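Local coordinates for protein 433aa long hypothetical phosphoribosylglycinamide formyl transferase (Pyrococcus horikoshii, PDB 2DWC) that belongs to the ATP-grasp family, with a preATP-grasp domain and a PurT-type C-terminal domain, and binds adenosine-5'-diphosphate, at residues H243-P248 against A343-I348; T299-L304 against L387-A392. All blocks are in the same frame, centred on the assembly; numbering follows the deposited sequence.

Contact 1. Residues H243-P248 against A343-I348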
# COMPACT_ATOMS: atom_id res chain seq x y z
N HIS B 243 0.68 -12.50 18.69
CA HIS B 243 -0.56 -13.03 18.15
C HIS B 243 -1.47 -11.89 17.71
O HIS B 243 -2.22 -12.04 16.76
CB HIS B 243 -1.27 -13.86 19.24
CG HIS B 243 -1.82 -15.16 18.74
ND1 HIS B 243 -3.13 -15.55 18.93
CD2 HIS B 243 -1.25 -16.15 18.00
CE1 HIS B 243 -3.35 -16.71 18.33
NE2 HIS B 243 -2.22 -17.09 17.75
N ALA B 244 -1.42 -10.77 18.43
CA ALA B 244 -2.27 -9.61 18.13
C ALA B 244 -1.59 -8.34 18.61
O ALA B 244 -0.83 -8.40 19.57
CB ALA B 244 -3.64 -9.75 18.87
N SER B 245 -1.84 -7.22 17.94
CA SER B 245 -1.28 -5.93 18.37
C SER B 245 -2.30 -4.86 18.07
O SER B 245 -3.26 -5.09 17.30
CB SER B 245 0.04 -5.61 17.66
OG SER B 245 -0.20 -5.50 16.25
N TRP B 246 -2.15 -3.68 18.67
CA TRP B 246 -3.15 -2.67 18.43
C TRP B 246 -2.56 -1.33 18.75
O TRP B 246 -1.57 -1.24 19.48
CB TRP B 246 -4.42 -2.92 19.31
CG TRP B 246 -4.11 -3.06 20.81
CD1 TRP B 246 -4.05 -2.06 21.77
CD2 TRP B 246 -3.76 -4.27 21.47
NE1 TRP B 246 -3.66 -2.61 22.99
CE2 TRP B 246 -3.48 -3.96 22.83
CE3 TRP B 246 -3.66 -5.61 21.05
CZ2 TRP B 246 -3.10 -4.94 23.76
CZ3 TRP B 246 -3.29 -6.59 21.98
CH2 TRP B 246 -3.01 -6.24 23.33
N GLN B 247 -3.19 -0.28 18.22
CA GLN B 247 -2.70 1.08 18.50
C GLN B 247 -3.94 1.95 18.65
O GLN B 247 -4.86 1.84 17.87
CB GLN B 247 -1.86 1.62 17.33
CG GLN B 247 -1.04 2.89 17.68
CD GLN B 247 -0.30 3.44 16.46
OE1 GLN B 247 -0.88 3.56 15.37
NE2 GLN B 247 0.97 3.83 16.65
N PRO B 248 -3.98 2.82 19.67
CA PRO B 248 -2.96 3.05 20.70
C PRO B 248 -3.14 2.13 21.89
O PRO B 248 -4.25 1.62 22.14
CB PRO B 248 -3.17 4.52 21.07
CG PRO B 248 -4.74 4.63 21.07
CD PRO B 248 -5.15 3.72 19.86
N ALA B 343 -6.51 0.93 15.52
CA ALA B 343 -6.59 -0.30 14.71
C ALA B 343 -5.94 -1.45 15.42
O ALA B 343 -5.33 -1.28 16.47
CB ALA B 343 -5.93 -0.07 13.29
N ALA B 344 -6.07 -2.63 14.86
CA ALA B 344 -5.49 -3.81 15.47
C ALA B 344 -5.21 -4.85 14.41
O ALA B 344 -5.77 -4.78 13.31
CB ALA B 344 -6.50 -4.42 16.48
N THR B 345 -4.38 -5.82 14.76
CA THR B 345 -4.07 -6.94 13.87
C THR B 345 -4.22 -8.23 14.65
O THR B 345 -4.21 -8.24 15.88
CB THR B 345 -2.60 -6.94 13.38
OG1 THR B 345 -1.73 -7.25 14.48
CG2 THR B 345 -2.23 -5.60 12.77
N HIS B 346 -4.41 -9.33 13.92
CA HIS B 346 -4.39 -10.65 14.53
C HIS B 346 -3.72 -11.55 13.48
O HIS B 346 -4.05 -11.48 12.29
CB HIS B 346 -5.80 -11.15 14.85
CG HIS B 346 -5.78 -12.35 15.75
ND1 HIS B 346 -5.37 -13.60 15.31
CD2 HIS B 346 -6.02 -12.48 17.08
CE1 HIS B 346 -5.35 -14.44 16.34
NE2 HIS B 346 -5.74 -13.78 17.42
N VAL B 347 -2.74 -12.34 13.91
CA VAL B 347 -2.04 -13.21 12.96
C VAL B 347 -2.90 -14.33 12.40
O VAL B 347 -3.93 -14.71 12.98
CB VAL B 347 -0.78 -13.84 13.63
CG1 VAL B 347 0.10 -12.71 14.18
CG2 VAL B 347 -1.19 -14.81 14.75
N ILE B 348 -2.48 -14.81 11.23
CA ILE B 348 -3.10 -15.96 10.56
C ILE B 348 -1.91 -16.91 10.47
O ILE B 348 -0.96 -16.69 9.69
CB ILE B 348 -3.61 -15.59 9.16
CG1 ILE B 348 -4.76 -14.54 9.29
CG2 ILE B 348 -4.13 -16.83 8.47
CD1 ILE B 348 -5.18 -13.93 7.94
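H243 opens an antiparallel strand pair with V347, part of the mixed sheet to which both the ATP-grasp and the PurT C-terminal parts of the chain contribute strands. Its carbonyl O accepts from V347 N at 2.9 Å and also lies over the centre of the H346 ring. The two imidazoles run side by side, H346 turning an edge toward the face of H243 in an offset edge-to-face pair with planes at 73°. H243 ND1 is bonded to Y236 on the adjoining strand 225-238, while H243 CD2 rests 3.5 Å from V347 CG2. A244 forms a non-hydrogen-bonded pair with H346, its CB 4.0 Å from H346 CD2. At S245 the strands form a hydrogen-bonded pair with T345: T345 N gives a firm bond to S245 O, whereas the return bond from S245 N to T345 O is weak. Both hydroxyls sit between their backbone N and carbonyl carbon (chi1 62° for S245), and S245 OG and T345 OG1 come within 2.9 Å; S245 OG is also bonded to T299 O and T345 OG1 to the Y242 hydroxyl. W246 meets A344 through CB, its indole leading away to a cation-pi contact with K401 of helix 397-409. Q247, whose amide group bonds to S306 and K231, closes the ladder: Q247 N donates to A343 O at 2.9 Å, and A343 N returns a bond to Q247 O at 3.0 Å.

Contact 2. Residues T299-L304 against L387-A392; sequences TGMVTL and LGIALA
M301 and L304 meet I389 and L391 in a contact of apolar side chains, with no hydrogen bond between the segments: a 3-10 turn leading into helix 303-306 packs on one face of a strand. M301 serves as the guide. Its CB already lies 4.1 Å from I389 CD1. CG is set anti to the carbonyl carbon (chi1 -81°), and M301 SD then passes 4.0 Å from I389 CD1. A bend at chi3 (-84°) places M301 CE against the other branch of isoleucine, 4.0 Å from I389 CG2. The thioether thus borders both branches of I389, the two side chains crossing obliquely, and M301 also touches Y242 and F376.

Three residues further along the chain, L304 divides its contacts. L304 CB packs 3.9 Å from L391 CD1, while L304 CD1 reaches I389 CD1 at 4.2 Å. The second methyl of L391 turns to the backbone instead: L391 CD2 is 3.9 Å from M301 O, an oxygen that accepts the hydrogen bond from L304 N, and it also approaches V302 O. The turn is braced internally at G300 O, which receives both T303 N and T303 OG1, the hydroxyl at 2.7 Å and nearly along the C=O axis.

On the strand, I389 and L391 both face the turn, and the intervening A390 packs on V407 and A408 of helix 397-409. Nearer its start, L387 and G388 both pair with I348 in a classic beta bulge. Strand 386-393 therefore lies with helix 397-409 on one face and the 299-304 turn on the other, and is flanked within the sheet by strands 343-349 and 371-375.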
# COMPACT_ATOMS: atom_id res chain seq x y z
N THR B 299 4.80 -6.42 15.56
CA THR B 299 3.65 -5.82 16.25
C THR B 299 3.26 -4.52 15.57
O THR B 299 2.10 -4.12 15.59
CB THR B 299 4.00 -5.54 17.72
OG1 THR B 299 5.09 -4.62 17.77
CG2 THR B 299 4.39 -6.88 18.42
N GLY B 300 4.25 -3.91 14.92
CA GLY B 300 4.03 -2.66 14.20
C GLY B 300 3.21 -2.79 12.93
O GLY B 300 2.91 -1.79 12.31
N MET B 301 2.85 -4.01 12.53
CA MET B 301 2.02 -4.14 11.32
C MET B 301 0.68 -3.44 11.51
O MET B 301 0.04 -3.08 10.55
CB MET B 301 1.81 -5.61 10.91
CG MET B 301 3.04 -6.17 10.13
SD MET B 301 2.69 -7.83 9.48
CE MET B 301 3.07 -8.87 10.89
N VAL B 302 0.27 -3.22 12.75
CA VAL B 302 -0.98 -2.48 12.95
C VAL B 302 -0.94 -1.10 12.25
O VAL B 302 -1.98 -0.59 11.79
CB VAL B 302 -1.27 -2.31 14.46
CG1 VAL B 302 -0.19 -1.46 15.13
CG2 VAL B 302 -2.66 -1.64 14.63
N THR B 303 0.25 -0.51 12.12
CA THR B 303 0.36 0.80 11.48
C THR B 303 0.02 0.82 9.99
O THR B 303 -0.14 1.89 9.39
CB THR B 303 1.74 1.46 11.72
OG1 THR B 303 2.76 0.67 11.10
CG2 THR B 303 2.00 1.59 13.25
N LEU B 304 -0.14 -0.37 9.40
CA LEU B 304 -0.61 -0.47 8.01
C LEU B 304 -2.05 0.09 8.00
O LEU B 304 -2.55 0.52 6.96
CB LEU B 304 -0.67 -1.95 7.61
CG LEU B 304 0.74 -2.54 7.45
CD1 LEU B 304 0.61 -4.06 7.17
CD2 LEU B 304 1.46 -1.84 6.27
N LEU B 387 1.37 -16.81 8.04
CA LEU B 387 1.06 -16.71 6.61
C LEU B 387 0.33 -15.44 6.23
O LEU B 387 0.22 -15.11 5.03
CB LEU B 387 0.24 -17.93 6.16
CG LEU B 387 1.00 -19.25 6.34
CD1 LEU B 387 0.16 -20.38 5.67
CD2 LEU B 387 2.41 -19.14 5.70
N GLY B 388 -0.19 -14.71 7.23
CA GLY B 388 -0.88 -13.47 6.89
C GLY B 388 -1.37 -12.78 8.14
O GLY B 388 -1.01 -13.20 9.25
N ILE B 389 -2.15 -11.72 7.98
CA ILE B 389 -2.73 -11.03 9.15
C ILE B 389 -4.10 -10.50 8.81
O ILE B 389 -4.39 -10.18 7.65
CB ILE B 389 -1.94 -9.76 9.63
CG1 ILE B 389 -1.64 -8.84 8.42
CG2 ILE B 389 -0.72 -10.16 10.43
CD1 ILE B 389 -1.28 -7.42 8.85
N ALA B 390 -4.96 -10.41 9.82
CA ALA B 390 -6.23 -9.72 9.65
C ALA B 390 -5.94 -8.31 10.24
O ALA B 390 -5.23 -8.18 11.25
CB ALA B 390 -7.35 -10.41 10.49
N LEU B 391 -6.48 -7.27 9.59
CA LEU B 391 -6.30 -5.87 10.04
C LEU B 391 -7.71 -5.32 10.23
O LEU B 391 -8.57 -5.57 9.41
CB LEU B 391 -5.69 -5.02 8.93
CG LEU B 391 -4.19 -4.81 8.79
CD1 LEU B 391 -3.92 -4.02 7.50
CD2 LEU B 391 -3.69 -4.02 10.00
N ALA B 392 -7.94 -4.54 11.28
CA ALA B 392 -9.27 -3.98 11.48
C ALA B 392 -9.10 -2.61 12.13
O ALA B 392 -8.17 -2.41 12.91
CB ALA B 392 -10.12 -4.89 12.39

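Followed from the N terminus, the chain passes 243-248 on strand 241-247, then the turn at 299-304, before 343-348 closes the first loop through contact 1 and 387-392 closes the second through contact 2. The segments alternate, so the two loops cross. Both contacts join the ATP-grasp part of the chain to the PurT-type C-terminal part, one by strand pairing and the other by packing on the same sheet. Contacts 1 and 2 lie about 6 Å apart, centre to centre. Strands 343-349 and 386-393 are neighbours, joined by a probable hydrogen bond between A390 N and H346 O, while V302 CG2 packs against A343 O from the turn.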